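Local coordinates for competence/damage-inducible protein CinA (Agrobacterium tumefaciens, PDB 2A9S) that is of unknown function but belongs to the competence/damage-inducible CinA family, whose relatives include nicotinamide mononucleotide deamidases, at residues L13-R16 / I17-F21. Residues are numbered along the deposited sequence; the frame is centred on the assembly and turned at random.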
loop_
_atom_site.group_PDB
_atom_site.type_symbol
_atom_site.label_atom_id
_atom_site.label_comp_id
_atom_site.label_asym_id
_atom_site.label_seq_id
_atom_site.Cartn_x
_atom_site.Cartn_y
_atom_site.Cartn_z
ATOM N N LEU A 13 -10.630 -13.897 -5.186
ATOM C CA LEU A 13 -10.715 -13.763 -3.724
ATOM C C LEU A 13 -11.037 -12.306 -3.325
ATOM O O LEU A 13 -11.901 -12.075 -2.466
ATOM C CB LEU A 13 -9.442 -14.270 -3.023
ATOM C CG LEU A 13 -9.142 -15.787 -3.021
ATOM C CD1 LEU A 13 -7.647 -15.962 -2.692
ATOM C CD2 LEU A 13 -10.015 -16.542 -2.031
ATOM N N ALA A 14 -10.345 -11.346 -3.944
ATOM C CA ALA A 14 -10.600 -9.932 -3.696
ATOM C C ALA A 14 -12.065 -9.598 -4.019
ATOM O O ALA A 14 -12.763 -8.912 -3.241
ATOM C CB ALA A 14 -9.611 -9.058 -4.513
ATOM N N ARG A 15 -12.546 -10.140 -5.137
ATOM C CA ARG A 15 -13.924 -9.881 -5.569
ATOM C C ARG A 15 -14.895 -10.434 -4.533
ATOM O O ARG A 15 -15.879 -9.767 -4.232
ATOM C CB ARG A 15 -14.211 -10.530 -6.931
ATOM C CG ARG A 15 -15.481 -9.953 -7.616
ATOM C CD ARG A 15 -15.539 -10.285 -9.098
ATOM N NE ARG A 15 -14.387 -9.744 -9.841
ATOM C CZ ARG A 15 -14.242 -8.466 -10.206
ATOM N NH1 ARG A 15 -13.156 -8.089 -10.875
ATOM N NH2 ARG A 15 -15.165 -7.556 -9.918
ATOM N N ARG A 16 -14.598 -11.623 -3.975
ATOM C CA ARG A 16 -15.450 -12.255 -2.954
ATOM C C ARG A 16 -15.538 -11.361 -1.703
ATOM O O ARG A 16 -16.622 -11.121 -1.159
ATOM C CB ARG A 16 -14.966 -13.672 -2.605
ATOM C CG ARG A 16 -15.605 -14.182 -1.324
ATOM C CD ARG A 16 -15.644 -15.685 -1.230
ATOM N NE ARG A 16 -16.365 -16.085 -0.018
ATOM C CZ ARG A 16 -16.270 -17.298 0.526
ATOM N NH1 ARG A 16 -15.484 -18.209 -0.030
ATOM N NH2 ARG A 16 -16.942 -17.592 1.635
ATOM N N ILE A 17 -14.400 -10.818 -1.291
ATOM C CA ILE A 17 -14.358 -9.960 -0.112
ATOM C C ILE A 17 -15.219 -8.700 -0.333
ATOM O O ILE A 17 -16.027 -8.340 0.536
ATOM C CB ILE A 17 -12.915 -9.603 0.261
ATOM C CG1 ILE A 17 -12.192 -10.881 0.776
ATOM C CG2 ILE A 17 -12.886 -8.488 1.298
ATOM C CD1 ILE A 17 -10.646 -10.754 0.736
ATOM N N ILE A 18 -15.042 -8.034 -1.476
ATOM C CA ILE A 18 -15.792 -6.798 -1.743
ATOM C C ILE A 18 -17.287 -7.153 -1.812
ATOM O O ILE A 18 -18.119 -6.450 -1.229
ATOM C CB ILE A 18 -15.317 -6.093 -3.035
ATOM C CG1 ILE A 18 -13.807 -5.749 -2.964
ATOM C CG2 ILE A 18 -16.120 -4.838 -3.306
ATOM C CD1 ILE A 18 -13.346 -5.055 -1.708
ATOM N N THR A 19 -17.597 -8.265 -2.479
ATOM C CA THR A 19 -18.984 -8.665 -2.675
ATOM C C THR A 19 -19.684 -8.994 -1.337
ATOM O O THR A 19 -20.809 -8.575 -1.102
ATOM C CB THR A 19 -19.074 -9.823 -3.685
ATOM O OG1 THR A 19 -18.432 -9.424 -4.917
ATOM C CG2 THR A 19 -20.524 -10.135 -3.978
ATOM N N ASP A 20 -18.983 -9.720 -0.470
ATOM C CA ASP A 20 -19.508 -10.143 0.832
ATOM C C ASP A 20 -19.588 -8.985 1.826
ATOM O O ASP A 20 -20.597 -8.828 2.536
ATOM C CB ASP A 20 -18.657 -11.281 1.412
ATOM C CG ASP A 20 -19.047 -12.665 0.874
ATOM O OD1 ASP A 20 -20.120 -12.830 0.229
ATOM O OD2 ASP A 20 -18.270 -13.611 1.130
ATOM N N PHE A 21 -18.520 -8.180 1.898
ATOM C CA PHE A 21 -18.416 -7.203 2.966
ATOM C C PHE A 21 -19.356 -6.028 2.700
ATOM O O PHE A 21 -19.816 -5.375 3.637
ATOM C CB PHE A 21 -16.977 -6.713 3.121
ATOM C CG PHE A 21 -16.060 -7.705 3.801
ATOM C CD1 PHE A 21 -16.327 -9.063 3.788
ATOM C CD2 PHE A 21 -14.902 -7.264 4.421
ATOM C CE1 PHE A 21 -15.455 -9.968 4.409
ATOM C CE2 PHE A 21 -14.029 -8.165 5.040
ATOM C CZ PHE A 21 -14.302 -9.506 5.030
HETATM O O HOH W 1 -19.661 -15.838 1.692
#
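Thr19 turns its hydroxyl back on the preceding turn of the helix and donates to the carbonyl of Arg15, OG1 to O 2.7 Å. Arg15 O accepts a second time, from Thr19 N at 2.9 Å. The two donors arrive from opposite faces of the carbonyl plane: OG1 stands 39° out of it, well off a lone pair, whereas the amide is tilted by about half as much. With OG1 beside its own backbone N (chi1 -56°), the hydroxyl sits within reach of the oxygen that the amide already uses, so its proton is used within the helix.

One residue further on, Arg16 and Asp20 form a salt bridge whose NE to OD2 hydrogen bond, 3.3 Å, is weak. The contact is long but nearly straight, the N-H...O angle being 170°. OD2 lies at the edge of the guanidinium, in its plane, while the carboxylate stands nearly perpendicular to that plane. A water completes the link, donating to Asp20 OD2 (2.7 Å) and accepting from Arg16 NH2 (3.2 Å). The extended Arg16 chain also touches Ile163 and Gln167 of helix 147-167. Arg15 directs its charge elsewhere, NH1 pairing with Glu11 one turn earlier.

Along the backbone, Ile17 N donates to Leu13 O and Ile18 N to Ala14 O, both at 3.0 Å, and Asp20 N to Arg16 O. Ile17 packs on Ile163, and Ile18 on Ile46. Buried Ala14, Ile17, Ile18 and Phe21 against exposed Arg15, Arg16 and Thr19 make the helix amphipathic. Regular i to i+4 amide bonding, a threonine hydroxyl returned to the i-4 carbonyl and an i/i+4 Arg-Asp pair are typical of a regular alpha-helix, here helix 8-24 packed beside helix 147-167 in an alpha/beta fold with a mixed sheet.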